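Local coordinates for protein diguanylate cyclase with PAS/PAC sensor (Marinobacter aquaeolei, PDB 3H9W) that probably makes cyclic di-GMP from two GTP molecules through its GGDEF domain, the present chain being the N-terminal PAS sensor domain, at residues A[25-30]-A[80-85]; A[43-48]-A[69-74]; A[64-69]-A[86-91]. One frame throughout, in Å; residues are numbered along the deposited sequence.

Interaction 1. Residues A[25-30]-A[80-85]; sequences ALLGWP and VWIRDV
Leu-26 sets its two methyl groups against two side chains of strand 79-90, one branch to each. Its CD1 meets CG1 of Val-80 at 3.9 Å, the two side chains crossing obliquely, while its CD2 reaches CD1 of Ile-82 at 3.6 Å, tip to tip. The first torsion holds CG, the point from which the two methyls branch, anti to the backbone N (chi1 -177°). Leu-27, next along the helix, repeats the pairing from its own position: CD2 lies 3.9 Å from CB of Val-80, and CD1 approaches CD1 of Ile-82, also at 3.9 Å. The terminal methyl of Ile-82 is therefore shared by both leucines; its chain is extended at chi2 (-174°), which carries CD1 out toward the helix.

Val-80 and Ile-82 are two apart on a strand and so stand on the same side of it. Trp-81 between them faces the other way, where its ring stacks on His-110 of the C-terminal tag. This is the layered build of a PAS fold, in which helices pack on one side of an antiparallel five-stranded sheet. Helix 22-27 stops just after the leucines, at Gly-28, whose positive phi (76°) suits a residue without a side chain. Trp-29 follows and bonds through NE1 to the carbonyl O of Leu-73.

Branched aliphatic residues fit both partners: each offers methyls that fill the space between helix and strand without bringing in polar atoms. The helix end and the strand face are thus joined by dispersion and the burial of apolar surface, forces without direction, and their fit rests on shape.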
loop_
_atom_site.group_PDB
_atom_site.type_symbol
_atom_site.label_atom_id
_atom_site.label_comp_id
_atom_site.label_asym_id
_atom_site.label_seq_id
_atom_site.Cartn_x
_atom_site.Cartn_y
_atom_site.Cartn_z
ATOM N N ALA A 25 2.439 12.864 -12.530
ATOM C CA ALA A 25 3.402 12.398 -13.518
ATOM C C ALA A 25 2.851 11.164 -14.227
ATOM O O ALA A 25 3.037 10.997 -15.433
ATOM C CB ALA A 25 4.731 12.059 -12.846
ATOM N N LEU A 26 2.162 10.307 -13.474
ATOM C CA LEU A 26 1.603 9.086 -14.036
ATOM C C LEU A 26 0.356 9.302 -14.899
ATOM O O LEU A 26 0.292 8.827 -16.036
ATOM C CB LEU A 26 1.263 8.089 -12.921
ATOM C CG LEU A 26 0.720 6.732 -13.405
ATOM C CD1 LEU A 26 1.803 6.021 -14.205
ATOM C CD2 LEU A 26 0.293 5.877 -12.221
ATOM N N LEU A 27 -0.637 10.005 -14.364
ATOM C CA LEU A 27 -1.884 10.219 -15.107
ATOM C C LEU A 27 -2.120 11.614 -15.691
ATOM O O LEU A 27 -3.162 11.866 -16.306
ATOM C CB LEU A 27 -3.070 9.811 -14.227
ATOM C CG LEU A 27 -3.044 8.343 -13.782
ATOM C CD1 LEU A 27 -4.268 8.049 -12.923
ATOM C CD2 LEU A 27 -3.026 7.429 -15.001
ATOM N N GLY A 28 -1.165 12.518 -15.491
ATOM C CA GLY A 28 -1.273 13.856 -16.047
ATOM C C GLY A 28 -2.196 14.882 -15.405
ATOM O O GLY A 28 -1.890 16.075 -15.419
ATOM N N TRP A 29 -3.325 14.454 -14.857
ATOM C CA TRP A 29 -4.240 15.411 -14.245
ATOM C C TRP A 29 -3.526 16.107 -13.091
ATOM O O TRP A 29 -2.699 15.500 -12.418
ATOM C CB TRP A 29 -5.488 14.705 -13.694
ATOM C CG TRP A 29 -6.129 13.706 -14.622
ATOM C CD1 TRP A 29 -5.860 12.372 -14.701
ATOM C CD2 TRP A 29 -7.175 13.963 -15.572
ATOM N NE1 TRP A 29 -6.683 11.777 -15.638
ATOM C CE2 TRP A 29 -7.496 12.733 -16.188
ATOM C CE3 TRP A 29 -7.872 15.115 -15.961
ATOM C CZ2 TRP A 29 -8.484 12.619 -17.171
ATOM C CZ3 TRP A 29 -8.858 15.006 -16.940
ATOM C CH2 TRP A 29 -9.154 13.761 -17.534
ATOM N N PRO A 30 -3.827 17.395 -12.856
ATOM C CA PRO A 30 -3.171 18.099 -11.750
ATOM C C PRO A 30 -3.433 17.332 -10.455
ATOM O O PRO A 30 -4.539 16.845 -10.236
ATOM C CB PRO A 30 -3.860 19.465 -11.751
ATOM C CG PRO A 30 -4.218 19.660 -13.192
ATOM C CD PRO A 30 -4.731 18.296 -13.595
ATOM N N VAL A 80 -3.620 3.874 -18.814
ATOM C CA VAL A 80 -2.477 3.350 -18.078
ATOM C C VAL A 80 -2.975 2.279 -17.105
ATOM O O VAL A 80 -3.881 2.525 -16.309
ATOM C CB VAL A 80 -1.764 4.456 -17.259
ATOM C CG1 VAL A 80 -0.565 3.866 -16.502
ATOM C CG2 VAL A 80 -1.316 5.573 -18.179
ATOM N N TRP A 81 -2.381 1.093 -17.186
ATOM C CA TRP A 81 -2.745 -0.012 -16.317
ATOM C C TRP A 81 -2.292 0.253 -14.893
ATOM O O TRP A 81 -1.100 0.435 -14.630
ATOM C CB TRP A 81 -2.116 -1.312 -16.809
ATOM C CG TRP A 81 -2.933 -1.990 -17.856
ATOM C CD1 TRP A 81 -2.702 -2.010 -19.204
ATOM C CD2 TRP A 81 -4.130 -2.744 -17.642
ATOM N NE1 TRP A 81 -3.679 -2.738 -19.841
ATOM C CE2 TRP A 81 -4.570 -3.199 -18.906
ATOM C CE3 TRP A 81 -4.877 -3.082 -16.501
ATOM C CZ2 TRP A 81 -5.726 -3.976 -19.065
ATOM C CZ3 TRP A 81 -6.027 -3.854 -16.658
ATOM C CH2 TRP A 81 -6.439 -4.293 -17.933
ATOM N N ILE A 82 -3.251 0.246 -13.979
ATOM C CA ILE A 82 -2.980 0.506 -12.576
ATOM C C ILE A 82 -3.563 -0.564 -11.660
ATOM O O ILE A 82 -4.586 -1.179 -11.964
ATOM C CB ILE A 82 -3.558 1.897 -12.176
ATOM C CG1 ILE A 82 -2.611 2.997 -12.667
ATOM C CG2 ILE A 82 -3.783 1.975 -10.666
ATOM C CD1 ILE A 82 -2.981 4.388 -12.212
ATOM N N ARG A 83 -2.875 -0.796 -10.549
ATOM C CA ARG A 83 -3.328 -1.730 -9.535
ATOM C C ARG A 83 -3.591 -0.846 -8.325
ATOM O O ARG A 83 -2.700 -0.136 -7.866
ATOM C CB ARG A 83 -2.249 -2.765 -9.186
ATOM C CG ARG A 83 -2.608 -3.662 -7.980
ATOM C CD ARG A 83 -1.731 -4.916 -7.939
ATOM N NE ARG A 83 -1.932 -5.684 -9.165
ATOM C CZ ARG A 83 -0.963 -6.198 -9.915
ATOM N NH1 ARG A 83 0.311 -6.049 -9.571
ATOM N NH2 ARG A 83 -1.277 -6.821 -11.043
ATOM N N ASP A 84 -4.822 -0.873 -7.834
ATOM C CA ASP A 84 -5.198 -0.080 -6.675
ATOM C C ASP A 84 -5.326 -1.089 -5.529
ATOM O O ASP A 84 -6.054 -2.079 -5.646
ATOM C CB ASP A 84 -6.532 0.623 -6.962
ATOM C CG ASP A 84 -6.873 1.697 -5.947
ATOM O OD1 ASP A 84 -6.026 2.027 -5.095
ATOM O OD2 ASP A 84 -8.005 2.226 -6.014
ATOM N N VAL A 85 -4.588 -0.851 -4.446
ATOM C CA VAL A 85 -4.589 -1.727 -3.276
ATOM C C VAL A 85 -5.170 -0.947 -2.120
ATOM O O VAL A 85 -4.678 0.129 -1.783
ATOM C CB VAL A 85 -3.166 -2.185 -2.915
ATOM C CG1 VAL A 85 -3.214 -3.136 -1.722
ATOM C CG2 VAL A 85 -2.534 -2.879 -4.113
#

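Interaction 2. Residues A[43-48]-A[69-74]; sequences RMHPED and DYRALH
Arg-71 grips the carboxylate of Asp-48 side-on in a salt bridge, NE to OD2 at 2.7 Å and NH2 to OD1 at 3.2 Å. OD2 takes a second bond from the backbone N of Arg-71 (2.9 Å), and these two donors arrive from opposite faces of the carboxylate plane. The site joins the start of helix 46-61 to edge strand 66-73 of the PAS sheet. His-45 is the N-cap: its ND1 accepts from Glu-47 N at 3.0 Å, in the plane of the ring. That ring also lies flat on the Arg-71 guanidinium, centres 3.8 Å apart and planes at 11°, so one long cationic side chain serves both acid and aromatic. A bend at chi3 (-71°) places NE for the acid. An alanine here would probably leave Asp-48, still bonded to the backbone N and to Trp-51 NE1, without its charge partner, and take the stacking partner from the His-45 ring. Water 1 links Arg-71 NH2 to Glu-47 OE1.

Farther along, a single beta bridge pairs Met-44 with Ala-72. His-45 N donates to Arg-71 O at 2.8 Å, and Leu-73 N to Arg-43 O at 3.0 Å. Tyr-70 bonds through OH to Trp-40 NE1, and its ring face carries Met-44, present as selenomethionine. Here CE sits over one face, 3.9 Å from the Tyr-70 ring centroid and 14° off the normal.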
loop_
_atom_site.group_PDB
_atom_site.type_symbol
_atom_site.label_atom_id
_atom_site.label_comp_id
_atom_site.label_asym_id
_atom_site.label_seq_id
_atom_site.Cartn_x
_atom_site.Cartn_y
_atom_site.Cartn_z
ATOM N N ARG A 43 -12.067 8.828 -14.175
ATOM C CA ARG A 43 -10.793 8.671 -14.872
ATOM C C ARG A 43 -10.408 7.202 -14.988
ATOM O O ARG A 43 -9.346 6.774 -14.530
ATOM C CB ARG A 43 -9.730 9.463 -14.116
ATOM C CG ARG A 43 -10.086 10.939 -14.069
ATOM C CD ARG A 43 -9.255 11.735 -13.074
ATOM N NE ARG A 43 -9.722 13.119 -13.040
ATOM C CZ ARG A 43 -9.211 14.068 -12.265
ATOM N NH1 ARG A 43 -8.203 13.793 -11.446
ATOM N NH2 ARG A 43 -9.711 15.297 -12.315
HETATM N N MSE A 44 -11.276 6.441 -15.641
HETATM C CA MSE A 44 -11.080 5.013 -15.795
HETATM C C MSE A 44 -11.677 4.543 -17.119
HETATM O O MSE A 44 -12.600 5.160 -17.650
HETATM C CB MSE A 44 -11.770 4.312 -14.623
HETATM C CG MSE A 44 -11.472 2.845 -14.463
HETATM SE SE MSE A 44 -12.499 2.153 -12.983
HETATM C CE MSE A 44 -11.584 3.063 -11.522
ATOM N N HIS A 45 -11.141 3.450 -17.647
ATOM C CA HIS A 45 -11.619 2.873 -18.903
ATOM C C HIS A 45 -13.095 2.495 -18.739
ATOM O O HIS A 45 -13.501 2.006 -17.684
ATOM C CB HIS A 45 -10.779 1.640 -19.229
ATOM C CG HIS A 45 -11.013 1.089 -20.599
ATOM N ND1 HIS A 45 -12.190 0.475 -20.964
ATOM C CD2 HIS A 45 -10.214 1.055 -21.691
ATOM C CE1 HIS A 45 -12.107 0.083 -22.223
ATOM N NE2 HIS A 45 -10.919 0.423 -22.688
ATOM N N PRO A 46 -13.922 2.721 -19.781
ATOM C CA PRO A 46 -15.350 2.391 -19.703
ATOM C C PRO A 46 -15.693 0.941 -19.357
ATOM O O PRO A 46 -16.668 0.690 -18.653
ATOM C CB PRO A 46 -15.883 2.809 -21.084
ATOM C CG PRO A 46 -14.683 2.682 -21.976
ATOM C CD PRO A 46 -13.583 3.261 -21.110
ATOM N N GLU A 47 -14.900 -0.011 -19.840
ATOM C CA GLU A 47 -15.172 -1.413 -19.553
ATOM C C GLU A 47 -14.747 -1.791 -18.137
ATOM O O GLU A 47 -15.145 -2.833 -17.616
ATOM C CB GLU A 47 -14.475 -2.325 -20.572
ATOM C CG GLU A 47 -14.924 -2.091 -22.018
ATOM C CD GLU A 47 -14.478 -3.187 -22.969
ATOM O OE1 GLU A 47 -13.452 -3.847 -22.693
ATOM O OE2 GLU A 47 -15.142 -3.380 -24.008
ATOM N N ASP A 48 -13.932 -0.945 -17.515
ATOM C CA ASP A 48 -13.487 -1.211 -16.157
ATOM C C ASP A 48 -14.422 -0.530 -15.167
ATOM O O ASP A 48 -14.675 -1.048 -14.074
ATOM C CB ASP A 48 -12.036 -0.753 -15.960
ATOM C CG ASP A 48 -11.046 -1.730 -16.545
ATOM O OD1 ASP A 48 -11.301 -2.956 -16.447
ATOM O OD2 ASP A 48 -10.004 -1.301 -17.084
ATOM N N ASP A 69 -7.265 -4.339 -10.613
ATOM C CA ASP A 69 -6.411 -3.955 -11.725
ATOM C C ASP A 69 -7.320 -3.353 -12.783
ATOM O O ASP A 69 -8.327 -3.954 -13.154
ATOM C CB ASP A 69 -5.705 -5.182 -12.316
ATOM C CG ASP A 69 -4.631 -5.742 -11.406
ATOM O OD1 ASP A 69 -4.597 -5.367 -10.215
ATOM O OD2 ASP A 69 -3.821 -6.561 -11.888
ATOM N N TYR A 70 -6.975 -2.165 -13.263
ATOM C CA TYR A 70 -7.787 -1.521 -14.284
ATOM C C TYR A 70 -6.991 -0.504 -15.088
ATOM O O TYR A 70 -5.860 -0.135 -14.737
ATOM C CB TYR A 70 -9.001 -0.826 -13.647
ATOM C CG TYR A 70 -8.617 0.168 -12.583
ATOM C CD1 TYR A 70 -8.542 -0.210 -11.241
ATOM C CD2 TYR A 70 -8.255 1.473 -12.922
ATOM C CE1 TYR A 70 -8.108 0.686 -10.266
ATOM C CE2 TYR A 70 -7.822 2.376 -11.947
ATOM C CZ TYR A 70 -7.747 1.969 -10.624
ATOM O OH TYR A 70 -7.277 2.846 -9.668
ATOM N N ARG A 71 -7.599 -0.062 -16.182
ATOM C CA ARG A 71 -6.996 0.917 -17.059
ATOM C C ARG A 71 -7.442 2.299 -16.611
ATOM O O ARG A 71 -8.626 2.642 -16.693
ATOM C CB ARG A 71 -7.432 0.649 -18.506
ATOM C CG ARG A 71 -6.821 -0.624 -19.085
ATOM C CD ARG A 71 -7.715 -1.285 -20.121
ATOM N NE ARG A 71 -8.910 -1.892 -19.524
ATOM C CZ ARG A 71 -9.826 -2.563 -20.218
ATOM N NH1 ARG A 71 -9.684 -2.715 -21.531
ATOM N NH2 ARG A 71 -10.887 -3.069 -19.610
ATOM N N ALA A 72 -6.492 3.079 -16.107
ATOM C CA ALA A 72 -6.778 4.431 -15.650
ATOM C C ALA A 72 -6.659 5.356 -16.847
ATOM O O ALA A 72 -5.864 5.113 -17.755
ATOM C CB ALA A 72 -5.775 4.851 -14.560
ATOM N N LEU A 73 -7.448 6.417 -16.841
ATOM C CA LEU A 73 -7.450 7.379 -17.935
ATOM C C LEU A 73 -6.468 8.514 -17.696
ATOM O O LEU A 73 -6.569 9.235 -16.704
ATOM C CB LEU A 73 -8.861 7.956 -18.103
ATOM C CG LEU A 73 -9.054 9.005 -19.195
ATOM C CD1 LEU A 73 -8.765 8.386 -20.559
ATOM C CD2 LEU A 73 -10.474 9.537 -19.140
ATOM N N HIS A 74 -5.512 8.664 -18.606
ATOM C CA HIS A 74 -4.532 9.736 -18.517
ATOM C C HIS A 74 -5.236 10.979 -19.058
ATOM O O HIS A 74 -6.154 10.858 -19.873
ATOM C CB HIS A 74 -3.316 9.393 -19.382
ATOM C CG HIS A 74 -2.185 10.361 -19.250
ATOM N ND1 HIS A 74 -2.238 11.642 -19.755
ATOM C CD2 HIS A 74 -0.969 10.233 -18.670
ATOM C CE1 HIS A 74 -1.102 12.262 -19.492
ATOM N NE2 HIS A 74 -0.315 11.430 -18.834
HETATM O O HOH W 1 -11.623 -5.212 -21.471
HETATM O O HOH W 2 -9.244 -4.923 -15.511
#

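Interaction 3. Residues A[64-69]-A[86-91]; sequences VDHEAD and VHVVRD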
loop_
_atom_site.group_PDB
_atom_site.type_symbol
_atom_site.label_atom_id
_atom_site.label_comp_id
_atom_site.label_asym_id
_atom_site.label_seq_id
_atom_site.Cartn_x
_atom_site.Cartn_y
_atom_site.Cartn_z
ATOM N N VAL A 64 -13.651 -5.194 4.090
ATOM C CA VAL A 64 -12.689 -6.173 3.596
ATOM C C VAL A 64 -11.640 -5.549 2.673
ATOM O O VAL A 64 -11.985 -4.923 1.675
ATOM C CB VAL A 64 -13.417 -7.301 2.833
ATOM C CG1 VAL A 64 -12.410 -8.291 2.269
ATOM C CG2 VAL A 64 -14.396 -8.008 3.768
ATOM N N ASP A 65 -10.361 -5.716 3.005
ATOM C CA ASP A 65 -9.298 -5.166 2.165
ATOM C C ASP A 65 -9.423 -5.779 0.793
ATOM O O ASP A 65 -9.821 -6.930 0.659
ATOM C CB ASP A 65 -7.925 -5.498 2.734
ATOM C CG ASP A 65 -7.608 -4.692 3.961
ATOM O OD1 ASP A 65 -8.536 -4.057 4.509
ATOM O OD2 ASP A 65 -6.435 -4.697 4.372
ATOM N N HIS A 66 -9.081 -5.014 -0.233
ATOM C CA HIS A 66 -9.195 -5.525 -1.587
ATOM C C HIS A 66 -8.222 -4.823 -2.513
ATOM O O HIS A 66 -7.532 -3.885 -2.115
ATOM C CB HIS A 66 -10.625 -5.308 -2.090
ATOM C CG HIS A 66 -11.115 -3.906 -1.905
ATOM N ND1 HIS A 66 -11.459 -3.396 -0.671
ATOM C CD2 HIS A 66 -11.263 -2.888 -2.786
ATOM C CE1 HIS A 66 -11.794 -2.125 -0.800
ATOM N NE2 HIS A 66 -11.683 -1.792 -2.074
ATOM N N GLU A 67 -8.176 -5.288 -3.756
ATOM C CA GLU A 67 -7.311 -4.694 -4.765
ATOM C C GLU A 67 -7.951 -4.948 -6.121
ATOM O O GLU A 67 -8.678 -5.924 -6.290
ATOM C CB GLU A 67 -5.913 -5.318 -4.723
ATOM C CG GLU A 67 -5.860 -6.760 -5.182
ATOM C CD GLU A 67 -4.435 -7.283 -5.275
ATOM O OE1 GLU A 67 -3.774 -7.382 -4.225
ATOM O OE2 GLU A 67 -3.982 -7.591 -6.401
ATOM N N ALA A 68 -7.696 -4.060 -7.076
ATOM C CA ALA A 68 -8.249 -4.192 -8.417
ATOM C C ALA A 68 -7.275 -3.678 -9.461
ATOM O O ALA A 68 -6.540 -2.716 -9.225
ATOM C CB ALA A 68 -9.574 -3.416 -8.525
ATOM N N ASP A 69 -7.265 -4.339 -10.613
ATOM C CA ASP A 69 -6.411 -3.955 -11.725
ATOM C C ASP A 69 -7.320 -3.353 -12.783
ATOM O O ASP A 69 -8.327 -3.954 -13.154
ATOM C CB ASP A 69 -5.705 -5.182 -12.316
ATOM C CG ASP A 69 -4.631 -5.742 -11.406
ATOM O OD1 ASP A 69 -4.597 -5.367 -10.215
ATOM O OD2 ASP A 69 -3.821 -6.561 -11.888
ATOM N N VAL A 86 -6.205 -1.513 -1.508
ATOM C CA VAL A 86 -6.933 -0.835 -0.449
ATOM C C VAL A 86 -7.035 -1.521 0.897
ATOM O O VAL A 86 -7.406 -2.692 0.991
ATOM C CB VAL A 86 -8.384 -0.554 -0.899
ATOM C CG1 VAL A 86 -9.084 0.323 0.124
ATOM C CG2 VAL A 86 -8.378 0.110 -2.275
ATOM N N HIS A 87 -6.719 -0.765 1.941
ATOM C CA HIS A 87 -6.842 -1.250 3.304
ATOM C C HIS A 87 -7.999 -0.451 3.901
ATOM O O HIS A 87 -8.039 0.771 3.761
ATOM C CB HIS A 87 -5.578 -0.981 4.111
ATOM C CG HIS A 87 -5.738 -1.278 5.570
ATOM N ND1 HIS A 87 -5.610 -0.314 6.544
ATOM C CD2 HIS A 87 -6.074 -2.421 6.213
ATOM C CE1 HIS A 87 -5.863 -0.848 7.726
ATOM N NE2 HIS A 87 -6.147 -2.125 7.553
ATOM N N VAL A 88 -8.937 -1.135 4.552
ATOM C CA VAL A 88 -10.093 -0.471 5.160
ATOM C C VAL A 88 -9.844 -0.227 6.644
ATOM O O VAL A 88 -9.526 -1.154 7.381
ATOM C CB VAL A 88 -11.368 -1.323 5.028
ATOM C CG1 VAL A 88 -12.572 -0.529 5.508
ATOM C CG2 VAL A 88 -11.555 -1.768 3.586
ATOM N N VAL A 89 -9.994 1.023 7.068
ATOM C CA VAL A 89 -9.783 1.407 8.462
ATOM C C VAL A 89 -11.115 1.631 9.177
ATOM O O VAL A 89 -12.002 2.304 8.651
ATOM C CB VAL A 89 -8.966 2.709 8.560
ATOM C CG1 VAL A 89 -8.658 3.032 10.018
ATOM C CG2 VAL A 89 -7.688 2.579 7.751
ATOM N N ARG A 90 -11.246 1.068 10.375
ATOM C CA ARG A 90 -12.462 1.209 11.173
ATOM C C ARG A 90 -12.185 2.092 12.384
ATOM O O ARG A 90 -11.068 2.105 12.901
ATOM C CB ARG A 90 -12.952 -0.164 11.640
ATOM C CG ARG A 90 -13.382 -1.067 10.509
ATOM C CD ARG A 90 -13.861 -2.418 11.002
ATOM N NE ARG A 90 -14.400 -3.201 9.898
ATOM C CZ ARG A 90 -14.932 -4.412 10.019
ATOM N NH1 ARG A 90 -14.999 -4.998 11.208
ATOM N NH2 ARG A 90 -15.408 -5.034 8.947
ATOM N N ASP A 91 -13.201 2.828 12.830
ATOM C CA ASP A 91 -13.056 3.713 13.982
ATOM C C ASP A 91 -13.254 2.954 15.288
ATOM O O ASP A 91 -13.490 1.746 15.284
ATOM C CB ASP A 91 -14.058 4.872 13.913
ATOM C CG ASP A 91 -15.501 4.403 13.912
ATOM O OD1 ASP A 91 -15.802 3.391 14.576
ATOM O OD2 ASP A 91 -16.338 5.058 13.255
#
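The His-66 ring receives Val-86 over one face, with CB 3.9 Å from the ring centroid and 20° off its normal, a CH-pi contact offset toward the rim. At the edge, ND1 donates to the backbone O of Val-64 at 2.8 Å, a bond lying near both the ring plane and the carbonyl plane that fixes the ring's rotation. Val-88 CG2 stands near the same plane, a little farther off. CG of His-66 sits between the backbone N and the carbonyl carbon (chi1 51°), and the ring runs beside Val-86, pointing the same way. The His-87 ring is met at its edge instead: OD2 of Asp-65 lies in plane, 2.9 Å from CD2, with the carboxylate turned nearly perpendicular to the ring.

Both rings belong to the beta hairpin of strands 66-73 and 79-90 in the PAS sheet. His-66 and Val-86 form an antiparallel hydrogen-bonded pair, His-66 N to Val-86 O at 3.1 Å and Val-86 N to His-66 O at 2.8 Å. Just before strand 66-73 begins, Asp-65 continues the pairing with its side chain: OD1 accepts from Val-88 N at 2.9 Å, from above the carboxylate plane, where a strand would offer a backbone carbonyl. A short acid suits this place because it brings an acceptor to the N-H without a long chain.

Cys-56 and Gln-59 of helix 46-61 also pack on His-66, while the ring of His-87 meets Tyr-18 of the second subunit.

All three contacts hang on the hairpin of strands 66-73 and 79-90. Interactions 1 and 2 lie at one end of it, centres about 9 Å apart, and are tied through the sheet: Val-80 O is 2.7 Å from Ala-72 N, a probable hydrogen bond. Interaction 3 sits across the chain's centre, its centre about 18 Å from that of interaction 1 and 19 Å from that of interaction 2. Asp-69 belongs to both 2 and 3, and its OD2 forms a salt bridge with Arg-83 NH2 of segment 80-85 at 2.7 Å. Segments of interactions 1 and 3 also touch the second subunit. The GGDEF domain expected to carry catalysis is not part of this chain.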